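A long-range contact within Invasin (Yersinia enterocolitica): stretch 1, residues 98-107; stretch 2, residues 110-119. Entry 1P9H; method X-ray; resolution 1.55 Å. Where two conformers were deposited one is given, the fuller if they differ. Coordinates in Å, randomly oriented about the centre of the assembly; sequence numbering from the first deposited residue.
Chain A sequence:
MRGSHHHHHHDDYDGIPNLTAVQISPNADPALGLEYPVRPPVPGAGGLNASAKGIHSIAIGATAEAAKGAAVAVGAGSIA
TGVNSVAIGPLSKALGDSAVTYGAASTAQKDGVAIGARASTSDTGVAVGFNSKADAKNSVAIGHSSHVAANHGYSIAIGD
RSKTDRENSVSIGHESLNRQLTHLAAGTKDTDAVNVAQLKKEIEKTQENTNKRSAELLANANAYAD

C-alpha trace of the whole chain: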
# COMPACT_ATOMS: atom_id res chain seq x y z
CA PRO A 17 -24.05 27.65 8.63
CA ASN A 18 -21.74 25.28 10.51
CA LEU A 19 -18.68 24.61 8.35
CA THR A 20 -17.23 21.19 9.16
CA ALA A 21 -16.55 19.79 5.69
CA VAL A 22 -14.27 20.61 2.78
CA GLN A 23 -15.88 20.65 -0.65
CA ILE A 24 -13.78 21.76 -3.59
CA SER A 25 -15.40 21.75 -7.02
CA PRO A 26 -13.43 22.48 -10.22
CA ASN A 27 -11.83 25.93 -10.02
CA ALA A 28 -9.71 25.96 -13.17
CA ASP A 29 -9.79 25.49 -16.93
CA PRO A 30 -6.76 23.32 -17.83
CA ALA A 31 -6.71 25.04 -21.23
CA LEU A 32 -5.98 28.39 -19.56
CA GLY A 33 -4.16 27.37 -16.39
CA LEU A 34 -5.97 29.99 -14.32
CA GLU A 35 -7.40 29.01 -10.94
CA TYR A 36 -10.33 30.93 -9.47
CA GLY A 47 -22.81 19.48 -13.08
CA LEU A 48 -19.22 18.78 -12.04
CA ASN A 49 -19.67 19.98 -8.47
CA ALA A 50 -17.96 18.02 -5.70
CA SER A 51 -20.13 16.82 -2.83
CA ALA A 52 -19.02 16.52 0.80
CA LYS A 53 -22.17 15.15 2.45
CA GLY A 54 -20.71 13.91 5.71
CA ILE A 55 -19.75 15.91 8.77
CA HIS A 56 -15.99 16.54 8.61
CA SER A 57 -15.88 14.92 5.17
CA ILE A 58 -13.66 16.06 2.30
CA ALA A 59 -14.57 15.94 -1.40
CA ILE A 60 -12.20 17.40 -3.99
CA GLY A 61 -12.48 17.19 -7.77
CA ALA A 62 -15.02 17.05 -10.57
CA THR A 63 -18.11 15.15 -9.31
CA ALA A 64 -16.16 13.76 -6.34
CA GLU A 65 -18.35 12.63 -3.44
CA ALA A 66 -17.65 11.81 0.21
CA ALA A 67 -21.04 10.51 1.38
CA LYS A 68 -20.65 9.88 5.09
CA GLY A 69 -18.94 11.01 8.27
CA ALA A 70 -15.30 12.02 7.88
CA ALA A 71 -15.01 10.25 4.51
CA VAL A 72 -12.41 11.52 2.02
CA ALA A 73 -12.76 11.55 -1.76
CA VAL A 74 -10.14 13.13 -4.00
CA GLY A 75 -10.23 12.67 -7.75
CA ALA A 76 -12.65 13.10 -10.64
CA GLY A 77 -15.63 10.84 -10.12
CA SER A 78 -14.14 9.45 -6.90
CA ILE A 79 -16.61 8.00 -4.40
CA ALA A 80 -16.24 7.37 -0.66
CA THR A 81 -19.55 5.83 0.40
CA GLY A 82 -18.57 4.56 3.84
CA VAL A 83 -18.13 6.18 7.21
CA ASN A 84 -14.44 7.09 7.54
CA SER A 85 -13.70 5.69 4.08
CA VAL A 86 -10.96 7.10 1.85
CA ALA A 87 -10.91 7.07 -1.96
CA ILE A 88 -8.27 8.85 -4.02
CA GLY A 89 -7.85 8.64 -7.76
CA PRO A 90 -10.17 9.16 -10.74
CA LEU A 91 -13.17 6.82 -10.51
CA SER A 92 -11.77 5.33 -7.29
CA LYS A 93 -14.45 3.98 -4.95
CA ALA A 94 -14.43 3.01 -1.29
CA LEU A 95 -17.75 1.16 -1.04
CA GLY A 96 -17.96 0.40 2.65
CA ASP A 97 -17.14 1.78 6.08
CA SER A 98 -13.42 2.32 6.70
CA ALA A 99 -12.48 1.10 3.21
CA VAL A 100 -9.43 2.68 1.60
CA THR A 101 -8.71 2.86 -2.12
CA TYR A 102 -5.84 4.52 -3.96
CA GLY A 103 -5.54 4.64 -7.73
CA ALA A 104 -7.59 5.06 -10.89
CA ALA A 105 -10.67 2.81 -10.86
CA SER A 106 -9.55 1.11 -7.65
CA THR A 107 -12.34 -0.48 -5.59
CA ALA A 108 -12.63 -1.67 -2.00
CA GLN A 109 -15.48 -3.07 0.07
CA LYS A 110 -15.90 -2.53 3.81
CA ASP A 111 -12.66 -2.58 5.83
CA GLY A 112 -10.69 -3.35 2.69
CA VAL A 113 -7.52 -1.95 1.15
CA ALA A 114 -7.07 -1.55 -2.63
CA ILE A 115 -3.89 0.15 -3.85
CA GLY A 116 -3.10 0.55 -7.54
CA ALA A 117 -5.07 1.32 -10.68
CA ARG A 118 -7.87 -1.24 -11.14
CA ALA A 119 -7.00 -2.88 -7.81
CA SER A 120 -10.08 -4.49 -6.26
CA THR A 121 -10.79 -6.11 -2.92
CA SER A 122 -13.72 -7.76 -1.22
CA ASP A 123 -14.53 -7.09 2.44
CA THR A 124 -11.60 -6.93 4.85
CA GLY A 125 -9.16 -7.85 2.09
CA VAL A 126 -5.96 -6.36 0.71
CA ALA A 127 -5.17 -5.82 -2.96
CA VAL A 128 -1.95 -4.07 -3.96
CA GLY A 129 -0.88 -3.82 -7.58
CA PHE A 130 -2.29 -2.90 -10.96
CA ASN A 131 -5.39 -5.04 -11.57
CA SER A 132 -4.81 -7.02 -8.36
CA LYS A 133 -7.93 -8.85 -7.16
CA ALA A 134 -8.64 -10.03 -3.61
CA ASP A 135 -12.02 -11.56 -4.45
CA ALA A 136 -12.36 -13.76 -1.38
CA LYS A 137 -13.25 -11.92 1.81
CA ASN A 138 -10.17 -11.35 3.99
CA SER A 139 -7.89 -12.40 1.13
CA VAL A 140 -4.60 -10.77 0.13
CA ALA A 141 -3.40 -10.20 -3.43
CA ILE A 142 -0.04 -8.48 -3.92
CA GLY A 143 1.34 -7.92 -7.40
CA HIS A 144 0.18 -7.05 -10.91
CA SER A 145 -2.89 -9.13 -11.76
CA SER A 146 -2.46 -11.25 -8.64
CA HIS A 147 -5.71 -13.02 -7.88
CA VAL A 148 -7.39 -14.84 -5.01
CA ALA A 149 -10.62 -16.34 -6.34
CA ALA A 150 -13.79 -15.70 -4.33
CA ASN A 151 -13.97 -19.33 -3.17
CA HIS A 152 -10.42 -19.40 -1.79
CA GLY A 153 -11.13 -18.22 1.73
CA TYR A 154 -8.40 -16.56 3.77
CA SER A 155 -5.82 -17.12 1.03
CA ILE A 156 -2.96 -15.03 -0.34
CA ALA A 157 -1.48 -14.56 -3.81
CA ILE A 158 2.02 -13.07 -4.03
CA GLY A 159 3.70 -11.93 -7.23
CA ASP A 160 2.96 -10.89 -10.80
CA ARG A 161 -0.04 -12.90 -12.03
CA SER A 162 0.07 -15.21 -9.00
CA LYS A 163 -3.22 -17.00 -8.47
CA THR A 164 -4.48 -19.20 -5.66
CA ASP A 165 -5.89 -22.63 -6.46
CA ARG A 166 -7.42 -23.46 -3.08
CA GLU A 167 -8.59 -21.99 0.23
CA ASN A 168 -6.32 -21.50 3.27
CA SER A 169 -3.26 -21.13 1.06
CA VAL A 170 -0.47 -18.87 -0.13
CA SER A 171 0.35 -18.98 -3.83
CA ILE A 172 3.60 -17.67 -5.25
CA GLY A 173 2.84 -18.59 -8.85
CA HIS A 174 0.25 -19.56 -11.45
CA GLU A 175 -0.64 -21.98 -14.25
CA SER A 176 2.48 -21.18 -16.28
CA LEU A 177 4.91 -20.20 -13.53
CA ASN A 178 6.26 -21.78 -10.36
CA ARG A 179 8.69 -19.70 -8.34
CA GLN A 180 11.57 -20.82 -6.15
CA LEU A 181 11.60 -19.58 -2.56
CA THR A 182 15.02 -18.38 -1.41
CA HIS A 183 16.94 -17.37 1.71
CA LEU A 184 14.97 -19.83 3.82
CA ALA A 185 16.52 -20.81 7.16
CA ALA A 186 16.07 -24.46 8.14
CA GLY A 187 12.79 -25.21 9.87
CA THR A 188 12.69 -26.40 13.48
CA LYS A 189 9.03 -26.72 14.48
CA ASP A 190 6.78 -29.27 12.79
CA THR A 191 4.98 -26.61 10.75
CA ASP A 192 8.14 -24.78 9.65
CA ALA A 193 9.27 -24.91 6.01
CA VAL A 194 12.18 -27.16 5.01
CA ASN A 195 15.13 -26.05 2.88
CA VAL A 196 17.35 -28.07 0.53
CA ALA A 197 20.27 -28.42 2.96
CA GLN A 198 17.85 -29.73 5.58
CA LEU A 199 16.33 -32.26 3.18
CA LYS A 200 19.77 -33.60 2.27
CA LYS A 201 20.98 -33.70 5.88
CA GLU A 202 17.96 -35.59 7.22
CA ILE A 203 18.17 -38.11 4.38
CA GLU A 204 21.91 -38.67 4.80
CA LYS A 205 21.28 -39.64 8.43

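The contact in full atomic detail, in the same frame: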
# COMPACT_ATOMS: atom_id res chain seq x y z
N SER A 98 -14.86 2.46 6.49
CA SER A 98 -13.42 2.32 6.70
C SER A 98 -12.58 1.84 5.51
O SER A 98 -11.37 1.71 5.63
CB SER A 98 -13.16 1.41 7.89
OG SER A 98 -13.83 1.89 9.05
N ALA A 99 -13.22 1.57 4.38
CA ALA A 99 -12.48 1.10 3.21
C ALA A 99 -11.53 2.17 2.70
O ALA A 99 -11.80 3.36 2.81
CB ALA A 99 -13.46 0.71 2.10
N VAL A 100 -10.39 1.74 2.16
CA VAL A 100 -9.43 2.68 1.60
C VAL A 100 -9.05 2.21 0.21
O VAL A 100 -8.79 1.03 -0.03
CB VAL A 100 -8.14 2.81 2.46
CG1 VAL A 100 -8.51 3.18 3.89
CG2 VAL A 100 -7.32 1.54 2.42
N THR A 101 -9.06 3.15 -0.73
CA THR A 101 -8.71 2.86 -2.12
C THR A 101 -7.79 3.96 -2.63
O THR A 101 -7.98 5.14 -2.33
CB THR A 101 -9.96 2.80 -3.03
OG1 THR A 101 -10.72 4.00 -2.89
CG2 THR A 101 -10.82 1.61 -2.69
N TYR A 102 -6.79 3.56 -3.41
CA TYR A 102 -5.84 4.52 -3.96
C TYR A 102 -5.46 4.12 -5.37
O TYR A 102 -4.82 3.09 -5.57
CB TYR A 102 -4.59 4.55 -3.07
CG TYR A 102 -3.64 5.69 -3.33
CD1 TYR A 102 -2.39 5.46 -3.92
CD2 TYR A 102 -3.97 6.99 -2.96
CE1 TYR A 102 -1.49 6.51 -4.12
CE2 TYR A 102 -3.09 8.04 -3.16
CZ TYR A 102 -1.86 7.80 -3.74
OH TYR A 102 -0.98 8.85 -3.90
N GLY A 103 -5.86 4.94 -6.34
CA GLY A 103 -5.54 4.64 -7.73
C GLY A 103 -6.76 4.73 -8.63
O GLY A 103 -7.90 4.61 -8.17
N ALA A 104 -6.52 4.95 -9.92
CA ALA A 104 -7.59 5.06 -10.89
C ALA A 104 -8.42 3.78 -10.94
O ALA A 104 -7.89 2.68 -11.09
CB ALA A 104 -7.02 5.36 -12.27
N ALA A 105 -9.74 3.93 -10.80
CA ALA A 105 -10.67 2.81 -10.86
C ALA A 105 -10.40 1.71 -9.85
O ALA A 105 -10.72 0.54 -10.09
CB ALA A 105 -10.67 2.23 -12.28
N SER A 106 -9.81 2.07 -8.71
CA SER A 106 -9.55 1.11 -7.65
C SER A 106 -10.85 0.97 -6.86
O SER A 106 -11.61 1.93 -6.74
CB SER A 106 -8.40 1.59 -6.76
OG SER A 106 -8.63 2.90 -6.28
N THR A 107 -11.11 -0.22 -6.33
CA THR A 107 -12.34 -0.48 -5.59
C THR A 107 -12.12 -1.31 -4.34
O THR A 107 -11.38 -2.30 -4.36
CB THR A 107 -13.36 -1.23 -6.49
OG1 THR A 107 -13.55 -0.50 -7.71
CG2 THR A 107 -14.70 -1.37 -5.78
N LYS A 110 -16.11 -2.83 2.40
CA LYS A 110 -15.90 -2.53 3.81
C LYS A 110 -14.61 -3.08 4.42
O LYS A 110 -14.27 -4.25 4.22
CB LYS A 110 -17.09 -3.02 4.63
CG LYS A 110 -16.95 -2.78 6.13
CD LYS A 110 -18.19 -3.22 6.89
CE LYS A 110 -18.01 -3.01 8.39
NZ LYS A 110 -19.24 -3.35 9.15
N ASP A 111 -13.91 -2.22 5.15
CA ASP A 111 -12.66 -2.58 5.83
C ASP A 111 -11.56 -3.11 4.92
O ASP A 111 -10.61 -3.73 5.39
CB ASP A 111 -12.93 -3.60 6.94
CG ASP A 111 -13.85 -3.06 8.02
OD1 ASP A 111 -13.97 -1.82 8.15
OD2 ASP A 111 -14.45 -3.88 8.75
N GLY A 112 -11.69 -2.87 3.62
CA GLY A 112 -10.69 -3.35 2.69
C GLY A 112 -9.64 -2.32 2.31
O GLY A 112 -9.76 -1.14 2.64
N VAL A 113 -8.61 -2.80 1.63
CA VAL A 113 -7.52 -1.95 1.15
C VAL A 113 -7.25 -2.30 -0.32
O VAL A 113 -6.99 -3.46 -0.64
CB VAL A 113 -6.21 -2.20 1.95
CG1 VAL A 113 -5.04 -1.45 1.30
CG2 VAL A 113 -6.38 -1.76 3.39
N ALA A 114 -7.35 -1.32 -1.21
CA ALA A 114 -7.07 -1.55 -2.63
C ALA A 114 -6.14 -0.44 -3.10
O ALA A 114 -6.54 0.72 -3.18
CB ALA A 114 -8.37 -1.55 -3.44
N ILE A 115 -4.90 -0.81 -3.41
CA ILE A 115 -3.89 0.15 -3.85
C ILE A 115 -3.39 -0.19 -5.25
O ILE A 115 -2.88 -1.28 -5.49
CB ILE A 115 -2.68 0.13 -2.89
CG1 ILE A 115 -3.15 0.27 -1.43
CG2 ILE A 115 -1.71 1.25 -3.24
CD1 ILE A 115 -3.90 1.56 -1.13
N GLY A 116 -3.54 0.76 -6.17
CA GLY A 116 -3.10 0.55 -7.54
C GLY A 116 -4.27 0.73 -8.49
O GLY A 116 -5.42 0.51 -8.11
N ALA A 117 -3.99 1.15 -9.72
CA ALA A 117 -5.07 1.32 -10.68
C ALA A 117 -5.74 -0.03 -10.90
O ALA A 117 -5.06 -1.06 -11.01
CB ALA A 117 -4.52 1.87 -12.00
N ARG A 118 -7.07 -0.03 -10.93
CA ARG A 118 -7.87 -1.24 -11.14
C ARG A 118 -7.77 -2.28 -10.02
O ARG A 118 -8.31 -3.38 -10.16
CB ARG A 118 -7.53 -1.88 -12.48
CG ARG A 118 -7.93 -1.04 -13.68
CD ARG A 118 -7.62 -1.74 -14.99
NE ARG A 118 -8.01 -0.94 -16.15
CZ ARG A 118 -7.78 -1.31 -17.41
NH1 ARG A 118 -7.18 -2.46 -17.67
NH2 ARG A 118 -8.17 -0.52 -18.40
N ALA A 119 -7.09 -1.94 -8.93
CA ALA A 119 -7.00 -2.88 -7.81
C ALA A 119 -8.40 -3.02 -7.23
O ALA A 119 -9.14 -2.04 -7.17
CB ALA A 119 -6.03 -2.35 -6.76
O HOH W 1 -9.32 -0.13 5.50
O HOH W 2 -15.39 -0.36 9.84
O HOH W 3 -11.62 -1.89 -9.33

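At the apolar centre valine sits beside valine, and Tyr-102 is paired with Ile-115. Val-100 and Val-113 point to one face of the sheet and meet through Val-100 CG2 and Val-113 CG2 at 3.6 Å; their chi1 angles differ, m for Val-100 and t for Val-113. On the same face Ile-115, with both chi angles m, brings the end of its side chain back toward the neighbouring strand, so that Ile-115 CD1 lies 3.6 Å from Tyr-102 CB. The Tyr-102 ring, chi1 t, leads away from the second stretch, and its hydroxyl is hydrogen-bonded elsewhere in the structure. These beta-branched and aromatic side chains are buried and cover one another along the stack.

Thr-101 and Ala-114 occupy the other face. The small methyl of Ala-114 fits a tight place: Ala-114 CB is 3.2 Å from Thr-107 O and 4.1 Å from Thr-101 CG2. Beyond the strands the pairing continues as Ala-104 over Ala-117, whose CB atoms are 4.3 Å apart.

The backbone supplies the regular ladder between these two layers of side chains. Two successive coils of the Invasin chain lie one on the other, with strand 100-102 and strand 113-115 running parallel, their directions 4° apart and their axes 4.7 Å apart at closest approach. Val-100 N donates to Gly-112 O (3.0 Å) and Ala-114 N to Val-100 O (3.0 Å); Tyr-102 N then donates to Ala-114 O (2.9 Å) and Gly-116 N to Tyr-102 O (2.7 Å), the last nearly linear at 174°. Alternating donation in this way ties each strand to the other without any side-chain help. CA-H...O contacts reinforce the same carbonyls, as from Thr-101 CA to Ala-114 O at 3.2 Å.

Each strand leads into a type II turn, Gly-103 to Ser-106 and Gly-116 to Ala-119, and the two turns stack. The opening glycines, Gly-103 at phi/psi 131/157 and Gly-116 at 122/151, have backbone angles at which a CB would jam against the preceding carbonyl O; at Gly-103 it would also come within 2.7 Å of Gly-116 C. Arg-118 N donates to Ala-104 O (2.8 Å) and Thr-107 N to Ala-119 O (2.8 Å), carrying the ladder around the corner. Ser-106, chi1 p, turns its hydroxyl back within its own turn, Ser-106 OG donating to Gly-103 O at 2.7 Å, so this buried polar group is satisfied.

Toward the edge, solvent enters. Water 3 donates to Ala-105 O (2.7 Å) and Ala-119 O (3.3 Å) and accepts from Thr-107 OG1 (2.9 Å). Arg-118 points its CA-to-CB bond away; its chain, chi1 m and then extended, is exposed, though Arg-118 CG still comes within 4.5 Å of Ala-105 CB. At the opposite end of the strands, water 1 bridges Ser-98 O (2.8 Å) and Gly-112 O (3.1 Å). Asp-111 starts away, but its end comes nearer, with Asp-111 OD1 3.3 Å from Ser-98 CB; water 2 links Ser-98 OG (2.8 Å) to Asp-111 OD1 (2.6 Å). Lys-110, fully extended, remains exposed. In all, 661 Å² is buried between the stretches.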